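Local coordinates for flavin reductase domain protein, FMN-binding (PDB 3HMZ), which binds flavin mononucleotide and is probably an oxidoreductase that uses NADH or NADPH, at residues Asp42-Ala47 with His94-Gln99; Tyr23-His28 with Gly167-Asp172; Pro58-Val63 with Ala152-Ala157. All coordinates share one frame; numbering follows the deposited sequence.

All three contacts are largely buried, but their chemistry differs. Contacts 1 and 3 share the antiparallel sheet, where strands 41-55 and 58-63 are neighbours, and both touch the flavin, although they lie on opposite sides of the chain's centre; Ala47 CB packs on Val62 CG2 at 4.0 Å. Contact 1 has no direct hydrogen bond between its segments, which the cofactor bridges, whereas contact 3 is strand pairing with an apolar face. Contact 2 joins the loop before strand 32-38 to the short strand 168-169 and the turn after it through an arginine, an indole and an aromatic cluster, beside the second subunit. Its Leu26 CD1 meets Leu60 CD2 of contact 3 at 3.7 Å.

Contact 1. Residues Asp42-Ala47 with His94-Gln99; sequences DNVMAA and HRVGSQ. With FMN (flavin mononucleotide), chain B.
Val96 lays its CG2 over the backbone of strand 42-47, 3.8 Å from Ala46 N, while its CB rests 3.7 Å from Val44 O. CG2 stands between the backbone N and the carbonyl carbon (chi1 of CG1 -60°), facing the strand. No hydrogen bond joins the segments directly; Met45 CA makes a CA-H...O contact with Val96 O. FMN supplies polar links: its O2' donates to Ala46 O at 2.8 Å, its O4' donates to Gln99 O at 2.8 Å, and Asn43 ND2 donates almost straight to phosphate O1P at 2.8 Å (173°). An alanine in place of Asn43 would probably leave O1P without this amide donor and weaken the hold on the phosphate. Met45, present as selenomethionine and bent at chi3 (-107°), brings CE to 3.3 Å from flavin C2, and Ala46 CB lies 3.7 Å from C7 and C8. At Gly97 a side chain would clash with Ala46 CB and the flavin methyl C8M. Lys107 NZ, from helix 107-111, supplies another link, bonding to both Val44 O and Val96 O. Thus the end of helix 90-96 is set against strand 41-55, which pairs with strand 32-38, while helix 69-77 flanks Asn43 and Met45.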
loop_
_atom_site.group_PDB
_atom_site.type_symbol
_atom_site.label_atom_id
_atom_site.label_comp_id
_atom_site.label_asym_id
_atom_site.label_seq_id
_atom_site.Cartn_x
_atom_site.Cartn_y
_atom_site.Cartn_z
ATOM N N ASP A 42 -22.601 2.417 -13.652
ATOM C CA ASP A 42 -21.172 2.468 -13.311
ATOM C C ASP A 42 -20.926 3.345 -12.102
ATOM O O ASP A 42 -21.655 4.297 -11.822
ATOM C CB ASP A 42 -20.384 3.020 -14.514
ATOM C CG ASP A 42 -20.371 2.074 -15.692
ATOM O OD1 ASP A 42 -20.237 0.868 -15.481
ATOM O OD2 ASP A 42 -20.429 2.523 -16.852
ATOM N N ASN A 43 -19.846 3.034 -11.395
ATOM C CA ASN A 43 -19.423 3.850 -10.303
ATOM C C ASN A 43 -17.908 3.792 -10.146
ATOM O O ASN A 43 -17.263 2.866 -10.620
ATOM C CB ASN A 43 -20.067 3.462 -8.977
ATOM C CG ASN A 43 -20.063 4.588 -7.974
ATOM O OD1 ASN A 43 -19.915 5.762 -8.325
ATOM N ND2 ASN A 43 -20.244 4.233 -6.701
ATOM N N VAL A 44 -17.387 4.835 -9.525
ATOM C CA VAL A 44 -15.968 4.965 -9.220
ATOM C C VAL A 44 -15.865 5.581 -7.801
ATOM O O VAL A 44 -16.559 6.534 -7.490
ATOM C CB VAL A 44 -15.235 5.888 -10.241
ATOM C CG1 VAL A 44 -13.706 6.011 -9.896
ATOM C CG2 VAL A 44 -15.497 5.463 -11.706
HETATM N N MSE A 45 -14.953 5.049 -6.989
HETATM C CA MSE A 45 -14.571 5.639 -5.708
HETATM C C MSE A 45 -13.046 5.604 -5.562
HETATM O O MSE A 45 -12.365 4.951 -6.350
HETATM C CB MSE A 45 -15.205 4.895 -4.526
HETATM C CG MSE A 45 -14.787 3.429 -4.390
HETATM SE SE MSE A 45 -15.402 2.608 -2.776
HETATM C CE MSE A 45 -13.758 2.488 -1.786
ATOM N N ALA A 46 -12.546 6.319 -4.558
ATOM C CA ALA A 46 -11.119 6.314 -4.227
ATOM C C ALA A 46 -10.867 5.264 -3.141
ATOM O O ALA A 46 -11.694 5.078 -2.223
ATOM C CB ALA A 46 -10.640 7.668 -3.759
ATOM N N ALA A 47 -9.746 4.557 -3.255
ATOM C CA ALA A 47 -9.292 3.626 -2.221
ATOM C C ALA A 47 -7.791 3.740 -1.993
ATOM O O ALA A 47 -6.998 3.471 -2.905
ATOM C CB ALA A 47 -9.661 2.158 -2.524
ATOM N N HIS A 94 -9.911 12.993 -5.237
ATOM C CA HIS A 94 -10.492 13.446 -3.991
ATOM C C HIS A 94 -12.016 13.520 -4.065
ATOM O O HIS A 94 -12.703 13.117 -3.131
ATOM C CB HIS A 94 -9.887 14.791 -3.602
ATOM C CG HIS A 94 -10.220 15.184 -2.201
ATOM N ND1 HIS A 94 -11.194 16.104 -1.953
ATOM C CD2 HIS A 94 -9.833 14.693 -0.997
ATOM C CE1 HIS A 94 -11.332 16.250 -0.641
ATOM N NE2 HIS A 94 -10.509 15.412 -0.034
ATOM N N ARG A 95 -12.533 13.960 -5.216
ATOM C CA ARG A 95 -13.980 14.104 -5.402
ATOM C C ARG A 95 -14.705 12.777 -5.372
ATOM O O ARG A 95 -15.739 12.649 -4.699
ATOM C CB ARG A 95 -14.311 14.843 -6.701
ATOM C CG ARG A 95 -14.003 16.321 -6.664
ATOM C CD ARG A 95 -14.388 16.962 -7.998
ATOM N NE ARG A 95 -13.946 18.342 -8.060
ATOM C CZ ARG A 95 -14.329 19.212 -8.983
ATOM N NH1 ARG A 95 -15.196 18.858 -9.910
ATOM N NH2 ARG A 95 -13.857 20.448 -8.959
ATOM N N VAL A 96 -14.189 11.778 -6.095
ATOM C CA VAL A 96 -14.856 10.456 -6.095
ATOM C C VAL A 96 -14.769 9.762 -4.738
ATOM O O VAL A 96 -15.564 8.868 -4.471
ATOM C CB VAL A 96 -14.386 9.492 -7.206
ATOM C CG1 VAL A 96 -14.662 10.123 -8.615
ATOM C CG2 VAL A 96 -12.925 9.112 -7.053
ATOM N N GLY A 97 -13.823 10.208 -3.915
ATOM C CA GLY A 97 -13.694 9.732 -2.557
ATOM C C GLY A 97 -14.398 10.576 -1.506
ATOM O O GLY A 97 -14.268 10.290 -0.311
ATOM N N SER A 98 -15.129 11.605 -1.948
ATOM C CA SER A 98 -15.821 12.532 -1.052
ATOM C C SER A 98 -17.320 12.655 -1.347
ATOM O O SER A 98 -18.015 13.434 -0.681
ATOM C CB SER A 98 -15.159 13.901 -1.152
ATOM O OG SER A 98 -13.799 13.865 -0.827
ATOM N N GLN A 99 -17.805 11.899 -2.330
ATOM C CA GLN A 99 -19.194 11.909 -2.795
ATOM C C GLN A 99 -19.635 10.485 -3.051
ATOM O O GLN A 99 -18.854 9.730 -3.617
ATOM C CB GLN A 99 -19.233 12.682 -4.131
ATOM C CG GLN A 99 -18.804 14.146 -4.016
ATOM C CD GLN A 99 -18.731 14.881 -5.341
ATOM O OE1 GLN A 99 -19.466 14.589 -6.269
ATOM N NE2 GLN A 99 -17.819 15.847 -5.430
HETATM N N1 FMN B . -13.171 4.075 1.266
HETATM C C2 FMN B . -12.960 2.729 1.451
HETATM O O2 FMN B . -13.923 2.001 1.694
HETATM N N3 FMN B . -11.678 2.226 1.330
HETATM C C4 FMN B . -10.595 3.007 1.070
HETATM O O4 FMN B . -9.459 2.466 1.003
HETATM C C4A FMN B . -10.823 4.382 0.905
HETATM N N5 FMN B . -9.779 5.244 0.619
HETATM C C5A FMN B . -9.992 6.565 0.254
HETATM C C6 FMN B . -8.940 7.371 -0.208
HETATM C C7 FMN B . -9.147 8.702 -0.553
HETATM C C7M FMN B . -8.019 9.544 -1.063
HETATM C C8 FMN B . -10.430 9.243 -0.430
HETATM C C8M FMN B . -10.706 10.691 -0.784
HETATM C C9 FMN B . -11.461 8.430 0.018
HETATM C C9A FMN B . -11.293 7.099 0.370
HETATM N N10 FMN B . -12.323 6.269 0.805
HETATM C C10 FMN B . -12.109 4.914 1.000
HETATM C "C1'" FMN B . -13.752 6.736 0.842
HETATM C "C2'" FMN B . -14.584 6.402 -0.404
HETATM O "O2'" FMN B . -13.865 6.663 -1.621
HETATM C "C3'" FMN B . -15.842 7.258 -0.308
HETATM O "O3'" FMN B . -16.604 6.829 0.818
HETATM C "C4'" FMN B . -16.658 7.325 -1.614
HETATM O "O4'" FMN B . -17.489 8.478 -1.521
HETATM C "C5'" FMN B . -17.510 6.101 -1.883
HETATM O "O5'" FMN B . -18.251 6.353 -3.078
HETATM P P FMN B . -19.490 5.419 -3.469
HETATM O O1P FMN B . -20.100 6.145 -4.655
HETATM O O2P FMN B . -19.013 4.028 -3.778
HETATM O O3P FMN B . -20.426 5.372 -2.289
#

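Contact 2. Residues Tyr23-His28 with Gly167-Asp172; sequences YRLLNH and GHWHFD
Gly167 O accepts a hydrogen bond from Arg24 NH1 at 2.8 Å, nearly straight at 167°. The oxygen lies in the guanidinium plane, although the donor stands above the carbonyl plane. Arg24 is extended from CG to NE, and its NE donates to Tyr23 OH at 3.0 Å, again in the guanidinium plane. Two in-plane bonds therefore fix how the flat group is turned. NH1 also sits over one face of the His168 imidazole, offset toward the rim, the two side chains running side by side with their planes 50° apart. Gly167 has a positive phi of 78°, which favours glycine, and a CB there would press on NH1.

The second polar link comes from the indole: Trp169 NE1 donates to Arg24 O at 3.0 Å, with that oxygen near the ring plane. Leu25 O also lies at the indole edge, 3.3 Å from Trp169 CZ2; it is buried and has no hydrogen-bonding partner. Leu25 CD2 adds an apolar touch on the same CZ2 at 4.1 Å.

One indole face receives both His28 CE1, 3.5 Å from Trp169 NE1, and Phe171 CZ. His28 and Phe171 reach toward each other tip to tip, His28 NE2 lying 3.8 Å from Phe171 CZ, which completes an aromatic cluster. His28 NE2 is hydrogen-bonded to Ser180 OG, so its polar end is satisfied within this apolar setting. The cluster ties the loop between strands 14-16 and 32-38 to the region of strand 168-169, with Phe164 of strand 164-165 edge-to-face on Trp169, Ile192 of strand 188-197 against His28 and Phe171, and Tyr190 of the second subunit edge-to-face on Phe171.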
loop_
_atom_site.group_PDB
_atom_site.type_symbol
_atom_site.label_atom_id
_atom_site.label_comp_id
_atom_site.label_asym_id
_atom_site.label_seq_id
_atom_site.Cartn_x
_atom_site.Cartn_y
_atom_site.Cartn_z
ATOM N N TYR A 23 1.516 -7.098 -10.672
ATOM C CA TYR A 23 1.682 -6.673 -9.248
ATOM C C TYR A 23 2.549 -5.404 -9.130
ATOM O O TYR A 23 2.370 -4.602 -8.202
ATOM C CB TYR A 23 2.280 -7.784 -8.376
ATOM C CG TYR A 23 3.753 -7.978 -8.596
ATOM C CD1 TYR A 23 4.253 -8.737 -9.663
ATOM C CD2 TYR A 23 4.669 -7.356 -7.767
ATOM C CE1 TYR A 23 5.614 -8.843 -9.896
ATOM C CE2 TYR A 23 6.023 -7.467 -7.992
ATOM C CZ TYR A 23 6.500 -8.224 -9.044
ATOM O OH TYR A 23 7.855 -8.314 -9.275
ATOM N N ARG A 24 3.458 -5.210 -10.087
ATOM C CA ARG A 24 4.353 -4.040 -10.044
ATOM C C ARG A 24 3.612 -2.707 -10.192
ATOM O O ARG A 24 4.089 -1.669 -9.760
ATOM C CB ARG A 24 5.432 -4.143 -11.094
ATOM C CG ARG A 24 6.365 -5.306 -10.824
ATOM C CD ARG A 24 7.452 -5.318 -11.793
ATOM N NE ARG A 24 8.326 -6.479 -11.625
ATOM C CZ ARG A 24 9.362 -6.722 -12.410
ATOM N NH1 ARG A 24 9.626 -5.939 -13.443
ATOM N NH2 ARG A 24 10.108 -7.799 -12.188
ATOM N N LEU A 25 2.415 -2.764 -10.782
ATOM C CA LEU A 25 1.598 -1.583 -10.957
ATOM C C LEU A 25 1.174 -0.993 -9.596
ATOM O O LEU A 25 0.815 0.186 -9.516
ATOM C CB LEU A 25 0.359 -1.902 -11.813
ATOM C CG LEU A 25 0.695 -2.359 -13.241
ATOM C CD1 LEU A 25 -0.557 -2.892 -13.978
ATOM C CD2 LEU A 25 1.385 -1.255 -14.066
ATOM N N LEU A 26 1.126 -1.829 -8.547
ATOM C CA LEU A 26 0.689 -1.402 -7.232
ATOM C C LEU A 26 1.780 -1.469 -6.172
ATOM O O LEU A 26 1.509 -1.186 -5.015
ATOM C CB LEU A 26 -0.491 -2.263 -6.767
ATOM C CG LEU A 26 -1.718 -2.258 -7.660
ATOM C CD1 LEU A 26 -2.797 -3.168 -7.108
ATOM C CD2 LEU A 26 -2.258 -0.828 -7.888
ATOM N N ASN A 27 2.986 -1.910 -6.544
ATOM C CA ASN A 27 4.003 -2.245 -5.539
ATOM C C ASN A 27 4.467 -1.071 -4.685
ATOM O O ASN A 27 4.758 -1.250 -3.500
ATOM C CB ASN A 27 5.176 -2.970 -6.187
ATOM C CG ASN A 27 5.530 -4.256 -5.498
ATOM O OD1 ASN A 27 4.683 -4.904 -4.917
ATOM N ND2 ASN A 27 6.773 -4.667 -5.634
ATOM N N HIS A 28 4.461 0.117 -5.295
ATOM C CA HIS A 28 4.836 1.345 -4.629
ATOM C C HIS A 28 3.711 1.944 -3.747
ATOM O O HIS A 28 3.878 3.017 -3.169
ATOM C CB HIS A 28 5.362 2.361 -5.628
ATOM C CG HIS A 28 4.364 2.782 -6.646
ATOM N ND1 HIS A 28 3.735 1.892 -7.497
ATOM C CD2 HIS A 28 3.956 4.014 -7.009
ATOM C CE1 HIS A 28 2.929 2.567 -8.300
ATOM N NE2 HIS A 28 3.036 3.860 -8.018
ATOM N N GLY A 167 7.517 -3.861 -17.879
ATOM C CA GLY A 167 7.533 -4.248 -16.484
ATOM C C GLY A 167 8.045 -3.272 -15.456
ATOM O O GLY A 167 8.233 -3.673 -14.318
ATOM N N HIS A 168 8.312 -2.027 -15.837
ATOM C CA HIS A 168 8.816 -1.022 -14.902
ATOM C C HIS A 168 8.160 0.335 -15.071
ATOM O O HIS A 168 7.792 0.742 -16.166
ATOM C CB HIS A 168 10.326 -0.833 -15.066
ATOM C CG HIS A 168 11.109 -2.089 -14.828
ATOM N ND1 HIS A 168 11.566 -2.450 -13.585
ATOM C CD2 HIS A 168 11.415 -3.115 -15.657
ATOM C CE1 HIS A 168 12.169 -3.631 -13.668
ATOM N NE2 HIS A 168 12.088 -4.059 -14.920
ATOM N N TRP A 169 8.041 1.022 -13.950
ATOM C CA TRP A 169 7.612 2.393 -13.932
ATOM C C TRP A 169 8.754 3.260 -14.417
ATOM O O TRP A 169 9.939 2.912 -14.221
ATOM C CB TRP A 169 7.200 2.843 -12.523
ATOM C CG TRP A 169 5.915 2.267 -12.065
ATOM C CD1 TRP A 169 5.750 1.223 -11.246
ATOM C CD2 TRP A 169 4.597 2.711 -12.431
ATOM N NE1 TRP A 169 4.410 0.994 -11.006
ATOM C CE2 TRP A 169 3.675 1.873 -11.759
ATOM C CE3 TRP A 169 4.111 3.710 -13.270
ATOM C CZ2 TRP A 169 2.303 2.042 -11.860
ATOM C CZ3 TRP A 169 2.726 3.863 -13.389
ATOM C CH2 TRP A 169 1.850 3.042 -12.666
ATOM N N HIS A 170 8.391 4.392 -15.012
ATOM C CA HIS A 170 9.356 5.363 -15.542
ATOM C C HIS A 170 8.927 6.765 -15.149
ATOM O O HIS A 170 8.907 7.660 -15.957
ATOM C CB HIS A 170 9.480 5.178 -17.050
ATOM C CG HIS A 170 10.142 3.900 -17.435
ATOM N ND1 HIS A 170 11.505 3.738 -17.341
ATOM C CD2 HIS A 170 9.646 2.723 -17.870
ATOM C CE1 HIS A 170 11.817 2.510 -17.711
ATOM N NE2 HIS A 170 10.703 1.870 -18.010
ATOM N N PHE A 171 8.591 6.943 -13.861
ATOM C CA PHE A 171 8.130 8.276 -13.402
ATOM C C PHE A 171 9.165 9.388 -13.637
ATOM O O PHE A 171 8.791 10.553 -13.916
ATOM C CB PHE A 171 7.749 8.236 -11.921
ATOM C CG PHE A 171 6.584 7.390 -11.623
ATOM C CD1 PHE A 171 5.313 7.742 -12.090
ATOM C CD2 PHE A 171 6.694 6.274 -10.791
ATOM C CE1 PHE A 171 4.214 6.960 -11.752
ATOM C CE2 PHE A 171 5.603 5.527 -10.471
ATOM C CZ PHE A 171 4.363 5.865 -10.941
ATOM N N ASP A 172 10.446 8.996 -13.546
ATOM C CA ASP A 172 11.520 9.971 -13.699
ATOM C C ASP A 172 11.554 10.600 -15.088
ATOM O O ASP A 172 11.891 11.785 -15.194
ATOM C CB ASP A 172 12.894 9.399 -13.296
ATOM C CG ASP A 172 13.336 8.225 -14.164
ATOM O OD1 ASP A 172 12.480 7.433 -14.611
ATOM O OD2 ASP A 172 14.552 8.069 -14.367
#

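Contact 3. Residues Pro58-Val63 with Ala152-Ala157; sequences PKLTVV and AEVIGA. With FMN (flavin mononucleotide), chain B.
Strands 58-63 and 152-157 are antiparallel neighbours in the main sheet of the flavin reductase-like domain, their short axes 131° apart in direction. Leu60 and Ala152 form a hydrogen-bonded pair: Leu60 N donates to Ala152 O at 3.0 Å and Ala152 N to Leu60 O at 2.9 Å. Lys59 and Glu153 form the adjacent non-hydrogen-bonded pair, where Lys59 CA comes 3.1 Å from Ala152 O in a CA-H...O contact. A further bond runs from Val154 N to Pro58 O at 2.9 Å. At the far end of strand 58-63, Val63 O accepts a hydrogen bond from flavin N3, connecting the pairing to the cofactor.

Val154 carries the apolar side of the contact. Its CB lies 3.7 Å from Pro58 CG, and its CG2, set beside the backbone N with CG1 anti to it (chi1 171°), touches Leu60 CD2 at 3.8 Å; in each case the two side chains cross at about a right angle. Cys135 and Leu133 of strand 131-138 pack on this face, against Leu60 and Val154 respectively. Just beyond, Ile155 and Gly156 form a classic beta bulge opposite Ala134.

Lys59 and Glu153 share the other face, but the position of the carboxylate is doubtful and no salt bridge is claimed. Main-chain bonds thus set the register and apolar side chains fill one face, so the pairing probably relies little on the charged pair.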
loop_
_atom_site.group_PDB
_atom_site.type_symbol
_atom_site.label_atom_id
_atom_site.label_comp_id
_atom_site.label_asym_id
_atom_site.label_seq_id
_atom_site.Cartn_x
_atom_site.Cartn_y
_atom_site.Cartn_z
ATOM N N PRO A 58 -1.620 -13.036 -10.461
ATOM C CA PRO A 58 -1.765 -11.898 -9.570
ATOM C C PRO A 58 -3.072 -11.845 -8.781
ATOM O O PRO A 58 -4.134 -12.220 -9.285
ATOM C CB PRO A 58 -1.643 -10.703 -10.498
ATOM C CG PRO A 58 -2.019 -11.255 -11.836
ATOM C CD PRO A 58 -1.485 -12.632 -11.854
ATOM N N LYS A 59 -2.983 -11.356 -7.549
ATOM C CA LYS A 59 -4.134 -11.110 -6.697
ATOM C C LYS A 59 -3.881 -9.804 -5.936
ATOM O O LYS A 59 -2.725 -9.354 -5.787
ATOM C CB LYS A 59 -4.378 -12.228 -5.688
ATOM C CG LYS A 59 -4.591 -13.624 -6.283
ATOM C CD LYS A 59 -4.886 -14.628 -5.167
ATOM C CE LYS A 59 -4.830 -16.152 -5.548
ATOM N NZ LYS A 59 -4.863 -16.486 -6.938
ATOM N N LEU A 60 -4.970 -9.245 -5.455
ATOM C CA LEU A 60 -4.924 -8.043 -4.634
ATOM C C LEU A 60 -6.022 -8.030 -3.590
ATOM O O LEU A 60 -6.978 -8.842 -3.659
ATOM C CB LEU A 60 -4.896 -6.781 -5.522
ATOM C CG LEU A 60 -6.099 -6.548 -6.447
ATOM C CD1 LEU A 60 -7.406 -6.135 -5.703
ATOM C CD2 LEU A 60 -5.717 -5.445 -7.442
ATOM N N THR A 61 -5.816 -7.185 -2.589
ATOM C CA THR A 61 -6.796 -6.924 -1.575
ATOM C C THR A 61 -7.282 -5.494 -1.723
ATOM O O THR A 61 -6.516 -4.614 -2.147
ATOM C CB THR A 61 -6.273 -7.120 -0.124
ATOM O OG1 THR A 61 -5.109 -6.300 0.079
ATOM C CG2 THR A 61 -5.963 -8.614 0.148
ATOM N N VAL A 62 -8.522 -5.235 -1.303
ATOM C CA VAL A 62 -9.031 -3.864 -1.156
ATOM C C VAL A 62 -10.034 -3.845 0.005
ATOM O O VAL A 62 -10.776 -4.814 0.209
ATOM C CB VAL A 62 -9.591 -3.285 -2.463
ATOM C CG1 VAL A 62 -10.844 -4.079 -2.999
ATOM C CG2 VAL A 62 -9.832 -1.799 -2.300
ATOM N N VAL A 63 -9.981 -2.790 0.787
ATOM C CA VAL A 63 -10.880 -2.576 1.909
ATOM C C VAL A 63 -11.987 -1.659 1.426
ATOM O O VAL A 63 -11.725 -0.545 0.952
ATOM C CB VAL A 63 -10.152 -1.996 3.116
ATOM C CG1 VAL A 63 -11.111 -1.916 4.282
ATOM C CG2 VAL A 63 -8.920 -2.853 3.465
ATOM N N ALA A 152 -9.268 -10.327 -4.684
ATOM C CA ALA A 152 -9.570 -10.587 -6.081
ATOM C C ALA A 152 -8.404 -11.123 -6.870
ATOM O O ALA A 152 -7.257 -10.809 -6.560
ATOM C CB ALA A 152 -10.093 -9.293 -6.791
ATOM N N GLU A 153 -8.724 -11.902 -7.904
ATOM C CA GLU A 153 -7.720 -12.303 -8.868
ATOM C C GLU A 153 -7.660 -11.209 -9.944
ATOM O O GLU A 153 -8.685 -10.695 -10.390
ATOM C CB GLU A 153 -8.037 -13.668 -9.479
ATOM C CG GLU A 153 -7.274 -14.033 -10.732
ATOM C CD GLU A 153 -7.197 -15.560 -10.937
ATOM O OE1 GLU A 153 -8.034 -16.305 -10.329
ATOM O OE2 GLU A 153 -6.261 -15.995 -11.636
ATOM N N VAL A 154 -6.450 -10.858 -10.346
ATOM C CA VAL A 154 -6.250 -9.878 -11.435
ATOM C C VAL A 154 -6.221 -10.734 -12.707
ATOM O O VAL A 154 -5.376 -11.655 -12.853
ATOM C CB VAL A 154 -4.959 -9.097 -11.252
ATOM C CG1 VAL A 154 -4.676 -8.264 -12.502
ATOM C CG2 VAL A 154 -5.051 -8.236 -9.978
ATOM N N ILE A 155 -7.176 -10.478 -13.596
ATOM C CA ILE A 155 -7.337 -11.220 -14.847
ATOM C C ILE A 155 -6.860 -10.508 -16.095
ATOM O O ILE A 155 -6.861 -11.089 -17.181
ATOM C CB ILE A 155 -8.827 -11.711 -15.014
ATOM C CG1 ILE A 155 -9.804 -10.539 -15.150
ATOM C CG2 ILE A 155 -9.202 -12.618 -13.795
ATOM C CD1 ILE A 155 -11.284 -10.959 -15.431
ATOM N N GLY A 156 -6.496 -9.232 -15.958
ATOM C CA GLY A 156 -5.979 -8.466 -17.052
ATOM C C GLY A 156 -5.342 -7.208 -16.499
ATOM O O GLY A 156 -5.780 -6.720 -15.443
ATOM N N ALA A 157 -4.298 -6.717 -17.179
ATOM C CA ALA A 157 -3.592 -5.519 -16.742
ATOM C C ALA A 157 -3.082 -4.763 -17.942
ATOM O O ALA A 157 -2.661 -5.379 -18.944
ATOM C CB ALA A 157 -2.469 -5.898 -15.788
HETATM N N1 FMN B . -13.171 4.075 1.266
HETATM C C2 FMN B . -12.960 2.729 1.451
HETATM O O2 FMN B . -13.923 2.001 1.694
HETATM N N3 FMN B . -11.678 2.226 1.330
HETATM C C4 FMN B . -10.595 3.007 1.070
HETATM O O4 FMN B . -9.459 2.466 1.003
HETATM C C4A FMN B . -10.823 4.382 0.905
HETATM N N5 FMN B . -9.779 5.244 0.619
HETATM C C5A FMN B . -9.992 6.565 0.254
HETATM C C6 FMN B . -8.940 7.371 -0.208
HETATM C C7 FMN B . -9.147 8.702 -0.553
HETATM C C7M FMN B . -8.019 9.544 -1.063
HETATM C C8 FMN B . -10.430 9.243 -0.430
HETATM C C8M FMN B . -10.706 10.691 -0.784
HETATM C C9 FMN B . -11.461 8.430 0.018
HETATM C C9A FMN B . -11.293 7.099 0.370
HETATM N N10 FMN B . -12.323 6.269 0.805
HETATM C C10 FMN B . -12.109 4.914 1.000
HETATM C "C1'" FMN B . -13.752 6.736 0.842
HETATM C "C2'" FMN B . -14.584 6.402 -0.404
HETATM O "O2'" FMN B . -13.865 6.663 -1.621
HETATM C "C3'" FMN B . -15.842 7.258 -0.308
HETATM O "O3'" FMN B . -16.604 6.829 0.818
HETATM C "C4'" FMN B . -16.658 7.325 -1.614
HETATM O "O4'" FMN B . -17.489 8.478 -1.521
HETATM C "C5'" FMN B . -17.510 6.101 -1.883
HETATM O "O5'" FMN B . -18.251 6.353 -3.078
HETATM P P FMN B . -19.490 5.419 -3.469
HETATM O O1P FMN B . -20.100 6.145 -4.655
HETATM O O2P FMN B . -19.013 4.028 -3.778
HETATM O O3P FMN B . -20.426 5.372 -2.289
#